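Local coordinates for restriction endonuclease LpnPI (PDB 4RZL), which is a cytosine modification-dependent restriction endonuclease, represented here by its N-terminal SRA-type domain, which recognises the DNA, at residues 37-40 with 41-44; 122-125 with 126-129; 193-196 with 197-201. All blocks are in the same frame, centred on the assembly; numbering follows the deposited sequence.

Contact 1. Residues 37-40 with 41-44; sequences SDDP and ISKI
An aspartate N-cap opens the short helix 40-44, and Asp39 and Ser42 carry it. One carboxylate oxygen, Asp39 OD2, takes two bonds from the same serine. The backbone Ser42 N donates to Asp39 OD2 at 2.8 Å, with an N-H...O angle of 154°. This donor comes from above the carboxylate plane. The hydroxyl Ser42 OG also donates to Asp39 OD2, at 2.5 Å, and it meets the anti lone pair, on the side away from OD1. Asp39 reaches this place because CG stands anti to its backbone N (chi1 168°), which swings the carboxylate forward to the N-H groups at the start of the helix. OD2 also forms a salt bridge with Arg55, so three groups hold this oxygen. Positive charge and helix N-H groups so close together would probably stabilise the ionised carboxylate.

This is the usual N-cap bond, in which the cap side chain accepts from the backbone N three residues on. Proline follows at the first position of the helix, where no backbone N-H is needed. Pro40 O then accepts the helical bond from Ile44 N at 3.1 Å. Lys43 N makes only a weak bond to the same oxygen. Ile44 CG1 packs beside Pro40 O at 3.2 Å.

Water 1 donates to both Ser42 OG and Ser37 O, each at 3.0 Å. It bridges the helix start to the 3-10 segment before it. The ammonium of Lys43 leads away from the cap to Phe14, where it bonds the carbonyl O and makes a cation-pi contact.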
loop_
_atom_site.group_PDB
_atom_site.type_symbol
_atom_site.label_atom_id
_atom_site.label_comp_id
_atom_site.label_asym_id
_atom_site.label_seq_id
_atom_site.Cartn_x
_atom_site.Cartn_y
_atom_site.Cartn_z
ATOM N N SER A 37 -3.595 -3.401 -19.712
ATOM C CA SER A 37 -2.163 -3.672 -19.593
ATOM C C SER A 37 -1.318 -2.401 -19.412
ATOM O O SER A 37 -0.124 -2.483 -19.138
ATOM C CB SER A 37 -1.676 -4.424 -20.822
ATOM O OG SER A 37 -1.865 -3.625 -21.978
ATOM N N ASP A 38 -1.949 -1.238 -19.559
ATOM C CA ASP A 38 -1.302 0.051 -19.327
ATOM C C ASP A 38 -0.977 0.310 -17.856
ATOM O O ASP A 38 -0.343 1.312 -17.522
ATOM C CB ASP A 38 -2.181 1.196 -19.831
ATOM C CG ASP A 38 -2.276 1.246 -21.339
ATOM O OD1 ASP A 38 -1.451 0.595 -22.014
ATOM O OD2 ASP A 38 -3.158 1.975 -21.843
ATOM N N ASP A 39 -1.471 -0.556 -16.981
ATOM C CA ASP A 39 -1.251 -0.424 -15.545
ATOM C C ASP A 39 0.231 -0.549 -15.194
ATOM O O ASP A 39 0.834 -1.604 -15.395
ATOM C CB ASP A 39 -2.058 -1.488 -14.799
ATOM C CG ASP A 39 -1.673 -1.597 -13.341
ATOM O OD1 ASP A 39 -1.945 -0.642 -12.594
ATOM O OD2 ASP A 39 -1.092 -2.629 -12.941
ATOM N N PRO A 40 0.819 0.521 -14.642
ATOM C CA PRO A 40 2.250 0.457 -14.320
ATOM C C PRO A 40 2.588 -0.488 -13.171
ATOM O O PRO A 40 3.645 -1.123 -13.218
ATOM C CB PRO A 40 2.599 1.910 -13.954
ATOM C CG PRO A 40 1.299 2.523 -13.536
ATOM C CD PRO A 40 0.246 1.855 -14.391
ATOM N N ILE A 41 1.720 -0.596 -12.168
ATOM C CA ILE A 41 2.035 -1.402 -11.003
ATOM C C ILE A 41 2.288 -2.876 -11.341
ATOM O O ILE A 41 3.250 -3.464 -10.846
ATOM C CB ILE A 41 0.913 -1.323 -9.949
ATOM C CG1 ILE A 41 0.892 0.070 -9.323
ATOM C CG2 ILE A 41 1.134 -2.363 -8.858
ATOM C CD1 ILE A 41 -0.241 0.286 -8.355
ATOM N N SER A 42 1.434 -3.477 -12.172
ATOM C CA SER A 42 1.589 -4.896 -12.500
ATOM C C SER A 42 2.804 -5.144 -13.401
ATOM O O SER A 42 3.316 -6.256 -13.470
ATOM C CB SER A 42 0.315 -5.456 -13.158
ATOM O OG SER A 42 -0.128 -4.617 -14.209
ATOM N N LYS A 43 3.270 -4.115 -14.092
ATOM C CA LYS A 43 4.489 -4.259 -14.893
ATOM C C LYS A 43 5.743 -4.237 -14.015
ATOM O O LYS A 43 6.697 -4.978 -14.249
ATOM C CB LYS A 43 4.575 -3.164 -15.945
ATOM C CG LYS A 43 5.610 -3.470 -17.015
ATOM C CD LYS A 43 5.445 -2.537 -18.184
ATOM C CE LYS A 43 6.299 -2.981 -19.347
ATOM N NZ LYS A 43 6.147 -2.024 -20.466
ATOM N N ILE A 44 5.731 -3.380 -13.000
ATOM C CA ILE A 44 6.839 -3.281 -12.059
ATOM C C ILE A 44 6.973 -4.556 -11.238
ATOM O O ILE A 44 8.077 -5.048 -10.995
ATOM C CB ILE A 44 6.645 -2.091 -11.094
ATOM C CG1 ILE A 44 6.516 -0.787 -11.872
ATOM C CG2 ILE A 44 7.788 -2.013 -10.082
ATOM C CD1 ILE A 44 6.079 0.402 -11.004
HETATM O O HOH W 1 0.884 -4.239 -16.965
#

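Contact 2. Residues 122-125 with 126-129; sequences EKDA and RRIV
The guanidinium of Arg126 has the methyl of Ala125 over one face. Ala125 CB stands 3.5 Å above the plane, toward the rim, and its nearest guanidinium atom is Arg126 NH1 at 3.6 Å. The guanidinium of Arg127 lies over the preceding backbone, with Asp124 CA above one face and also toward the rim. Asp124 OD1 comes within 3.5 Å of Arg127 NH1, a salt bridge of charges alone. The oxygen lies well out of the guanidinium plane, and no N-H points at it. The carboxylate and guanidinium planes are turned 59° apart.

Arg127 sends CG away from its own N (chi1 -174°) and then bends twice, at chi2 and chi3. These bends curl the chain back toward Asp124. Water 2 donates to Ala125 O at 2.8 Å and accepts from Arg127 NH2 at 3.2 Å, so it links the second arginine to the turn. The NE of Arg126 bonds instead to Lys218 O, and its side chain touches Trp217 of helix 212-220.

Arg127 N donates to Asp124 O at 3.1 Å, and this bond closes the first turn. Val129 N closes the next on Arg126 O, at 3.0 Å. Ile128 and Val129 pack against helix 108-119. The contact thus belongs to a type II beta turn, Asp124 to Arg127, overlapping a type I turn, Arg126 to Val129, in the surface loop that joins helix 108-119 to strand 132-137.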
loop_
_atom_site.group_PDB
_atom_site.type_symbol
_atom_site.label_atom_id
_atom_site.label_comp_id
_atom_site.label_asym_id
_atom_site.label_seq_id
_atom_site.Cartn_x
_atom_site.Cartn_y
_atom_site.Cartn_z
ATOM N N GLU A 122 -1.345 -11.040 20.930
ATOM C CA GLU A 122 -0.421 -11.364 22.018
ATOM C C GLU A 122 0.425 -12.592 21.684
ATOM O O GLU A 122 1.512 -12.773 22.224
ATOM C CB GLU A 122 -1.169 -11.587 23.335
ATOM C CG GLU A 122 -1.882 -12.920 23.447
ATOM C CD GLU A 122 -3.172 -12.955 22.653
ATOM O OE1 GLU A 122 -3.650 -11.867 22.243
ATOM O OE2 GLU A 122 -3.711 -14.064 22.441
ATOM N N LYS A 123 -0.081 -13.436 20.796
ATOM C CA LYS A 123 0.669 -14.595 20.340
ATOM C C LYS A 123 0.971 -14.471 18.844
ATOM O O LYS A 123 0.117 -14.034 18.073
ATOM C CB LYS A 123 -0.113 -15.881 20.626
ATOM N N ASP A 124 2.186 -14.841 18.444
ATOM C CA ASP A 124 2.586 -14.814 17.035
ATOM C C ASP A 124 2.365 -13.449 16.407
ATOM O O ASP A 124 1.877 -13.368 15.284
ATOM C CB ASP A 124 1.797 -15.855 16.231
ATOM C CG ASP A 124 2.077 -17.274 16.668
ATOM O OD1 ASP A 124 3.228 -17.560 17.067
ATOM O OD2 ASP A 124 1.132 -18.096 16.634
ATOM N N ALA A 125 2.675 -12.390 17.150
ATOM C CA ALA A 125 2.419 -11.025 16.695
ATOM C C ALA A 125 3.093 -10.754 15.348
ATOM O O ALA A 125 4.257 -11.122 15.146
ATOM C CB ALA A 125 2.893 -10.025 17.739
ATOM N N ARG A 126 2.328 -10.178 14.424
ATOM C CA ARG A 126 2.807 -9.737 13.111
ATOM C C ARG A 126 3.209 -10.886 12.196
ATOM O O ARG A 126 3.651 -10.656 11.078
ATOM C CB ARG A 126 3.985 -8.771 13.270
ATOM C CG ARG A 126 3.687 -7.562 14.139
ATOM C CD ARG A 126 4.987 -6.797 14.469
ATOM N NE ARG A 126 5.900 -7.665 15.191
ATOM C CZ ARG A 126 5.885 -7.835 16.508
ATOM N NH1 ARG A 126 5.021 -7.163 17.267
ATOM N NH2 ARG A 126 6.754 -8.663 17.068
ATOM N N ARG A 127 3.030 -12.124 12.656
ATOM C CA ARG A 127 3.530 -13.289 11.922
ATOM C C ARG A 127 3.053 -13.366 10.468
ATOM O O ARG A 127 3.819 -13.710 9.565
ATOM C CB ARG A 127 3.128 -14.579 12.644
ATOM C CG ARG A 127 3.730 -15.840 12.042
ATOM C CD ARG A 127 5.248 -15.830 12.176
ATOM N NE ARG A 127 5.668 -15.379 13.504
ATOM C CZ ARG A 127 5.810 -16.173 14.561
ATOM N NH1 ARG A 127 5.573 -17.475 14.452
ATOM N NH2 ARG A 127 6.190 -15.665 15.732
ATOM N N ILE A 128 1.785 -13.059 10.235
ATOM C CA ILE A 128 1.234 -13.238 8.899
ATOM C C ILE A 128 1.256 -11.950 8.088
ATOM O O ILE A 128 0.804 -11.922 6.951
ATOM C CB ILE A 128 -0.198 -13.797 8.962
ATOM C CG1 ILE A 128 -1.094 -12.885 9.800
ATOM C CG2 ILE A 128 -0.192 -15.209 9.558
ATOM C CD1 ILE A 128 -1.916 -11.886 8.997
ATOM N N VAL A 129 1.804 -10.892 8.667
ATOM C CA VAL A 129 1.862 -9.605 7.989
ATOM C C VAL A 129 2.967 -9.570 6.938
ATOM O O VAL A 129 4.145 -9.723 7.263
ATOM C CB VAL A 129 2.096 -8.460 8.991
ATOM C CG1 VAL A 129 2.198 -7.126 8.249
ATOM C CG2 VAL A 129 0.990 -8.433 10.058
HETATM O O HOH W 2 6.089 -12.590 16.696
#

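Contact 3. Residues 193-196 with 197-201; sequences VSRK and WINSL
Ser194 OG has two partners: it accepts from Trp197 N and is also hydrogen-bonded to Asp208 OD2. The bond from Trp197 N to Ser194 OG is 2.9 Å long. Ser194 places OG between its backbone N and carbonyl carbon (chi1 76°), which turns the hydroxyl back to the helix start. Ser194 is thus the N-cap of helix 195-199, and it alone separates that helix from strand 192-193. Ser194 O accepts from Ile198 N at 3.0 Å, and Arg195 O accepts from Asn199 N at 2.9 Å.

Arg195 and Asn199, one helical turn apart, are joined through their side chains. Arg195 NH1 donates to Asn199 OD1 at 3.2 Å, nearly straight at 165°. The oxygen sits at the guanidinium edge, in its plane, but the donor stands above the amide carbonyl plane. The two planes are 59° apart. Ile198 lies over one guanidinium face, toward its rim, with CG2 3.5 Å from Arg195 NH1. Arg195 NH2 bonds Ala20 O and Ile44 O, so several partners fix the rotation of the group.

Val193 CG1 rests against two residues of the helix. It lies 3.8 Å from Ile198 CG1, the side chains crossing at about a right angle, and 4.0 Å from Trp197 CE3. Phe133 of strand 132-137 touches both Val193 and Trp197, joining this short helix to the main sheet.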
loop_
_atom_site.group_PDB
_atom_site.type_symbol
_atom_site.label_atom_id
_atom_site.label_comp_id
_atom_site.label_asym_id
_atom_site.label_seq_id
_atom_site.Cartn_x
_atom_site.Cartn_y
_atom_site.Cartn_z
ATOM N N VAL A 193 13.319 -0.005 -2.703
ATOM C CA VAL A 193 13.197 -1.451 -2.806
ATOM C C VAL A 193 13.856 -1.885 -4.112
ATOM O O VAL A 193 13.428 -1.473 -5.190
ATOM C CB VAL A 193 11.744 -1.904 -2.779
ATOM C CG1 VAL A 193 11.676 -3.440 -2.806
ATOM C CG2 VAL A 193 11.056 -1.339 -1.531
ATOM N N SER A 194 14.908 -2.694 -4.018
ATOM C CA SER A 194 15.707 -3.019 -5.208
ATOM C C SER A 194 14.995 -3.974 -6.173
ATOM O O SER A 194 14.166 -4.785 -5.754
ATOM C CB SER A 194 17.037 -3.636 -4.788
ATOM O OG SER A 194 16.818 -4.969 -4.390
ATOM N N ARG A 195 15.330 -3.886 -7.461
ATOM C CA ARG A 195 14.832 -4.845 -8.439
ATOM C C ARG A 195 15.155 -6.289 -8.046
ATOM O O ARG A 195 14.332 -7.189 -8.250
ATOM C CB ARG A 195 15.383 -4.522 -9.833
ATOM C CG ARG A 195 15.101 -5.599 -10.892
ATOM C CD ARG A 195 13.629 -5.971 -11.033
ATOM N NE ARG A 195 12.723 -4.835 -11.013
ATOM C CZ ARG A 195 11.397 -4.944 -11.030
ATOM N NH1 ARG A 195 10.829 -6.143 -11.045
ATOM N NH2 ARG A 195 10.636 -3.860 -11.031
ATOM N N LYS A 196 16.344 -6.504 -7.487
ATOM C CA LYS A 196 16.733 -7.823 -6.999
ATOM C C LYS A 196 15.723 -8.318 -5.974
ATOM O O LYS A 196 15.248 -9.452 -6.063
ATOM C CB LYS A 196 18.132 -7.794 -6.371
ATOM C CG LYS A 196 18.621 -9.161 -5.828
ATOM C CD LYS A 196 20.037 -9.064 -5.278
ATOM C CE LYS A 196 20.461 -10.327 -4.532
ATOM N NZ LYS A 196 20.557 -11.511 -5.435
ATOM N N TRP A 197 15.376 -7.457 -5.017
ATOM C CA TRP A 197 14.390 -7.837 -4.015
ATOM C C TRP A 197 13.069 -8.186 -4.671
ATOM O O TRP A 197 12.491 -9.227 -4.378
ATOM C CB TRP A 197 14.172 -6.733 -2.974
ATOM C CG TRP A 197 13.445 -7.259 -1.772
ATOM C CD1 TRP A 197 13.996 -7.652 -0.578
ATOM C CD2 TRP A 197 12.037 -7.521 -1.669
ATOM N NE1 TRP A 197 13.010 -8.105 0.270
ATOM C CE2 TRP A 197 11.803 -8.042 -0.377
ATOM C CE3 TRP A 197 10.950 -7.343 -2.531
ATOM C CZ2 TRP A 197 10.529 -8.388 0.062
ATOM C CZ3 TRP A 197 9.689 -7.694 -2.090
ATOM C CH2 TRP A 197 9.490 -8.206 -0.808
ATOM N N ILE A 198 12.598 -7.314 -5.560
ATOM C CA ILE A 198 11.283 -7.476 -6.184
ATOM C C ILE A 198 11.186 -8.752 -7.020
ATOM O O ILE A 198 10.159 -9.437 -6.990
ATOM C CB ILE A 198 10.929 -6.246 -7.064
ATOM C CG1 ILE A 198 10.905 -4.970 -6.209
ATOM C CG2 ILE A 198 9.584 -6.430 -7.740
ATOM C CD1 ILE A 198 10.856 -3.690 -7.028
ATOM N N ASN A 199 12.238 -9.067 -7.775
ATOM C CA ASN A 199 12.276 -10.315 -8.542
ATOM C C ASN A 199 12.324 -11.536 -7.627
ATOM O O ASN A 199 11.999 -12.643 -8.036
ATOM C CB ASN A 199 13.475 -10.358 -9.499
ATOM C CG ASN A 199 13.264 -9.513 -10.750
ATOM O OD1 ASN A 199 12.151 -9.076 -11.046
ATOM N ND2 ASN A 199 14.334 -9.314 -11.509
ATOM N N SER A 200 12.777 -11.327 -6.398
ATOM C CA SER A 200 12.910 -12.409 -5.436
ATOM C C SER A 200 11.808 -12.302 -4.379
ATOM O O SER A 200 12.006 -12.602 -3.206
ATOM C CB SER A 200 14.292 -12.381 -4.798
ATOM O OG SER A 200 14.499 -13.533 -4.003
ATOM N N LEU A 201 10.644 -11.847 -4.821
ATOM C CA LEU A 201 9.488 -11.647 -3.952
ATOM C C LEU A 201 9.055 -12.926 -3.242
ATOM O O LEU A 201 8.765 -12.922 -2.039
ATOM C CB LEU A 201 8.322 -11.104 -4.779
ATOM C CG LEU A 201 6.941 -11.082 -4.146
ATOM C CD1 LEU A 201 6.980 -10.176 -2.952
ATOM C CD2 LEU A 201 5.973 -10.588 -5.168
#

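In the fold
Contacts 1 and 3 touch, although about 150 residues separate them in the chain. Arg195 NH2 reaches Ile44 O at 2.8 Å, a probable hydrogen bond, and Ile198 CG2 packs on the same carbonyl oxygen. This joins helix 40-44 to helix 195-199; the centres of contacts 1 and 3 are 16 Å apart. Contact 2 stands apart. Its centre is 31 Å from that of contact 1, on the opposite side of the chain's centre, and its nearest atoms are about 10 Å from contact 3. A pentaethylene glycol, probably from the crystallisation liquor, lies about 6 Å from the Trp197 side chain in contact 3. All three belong to the N-terminal, SRA-type DNA recognition domain.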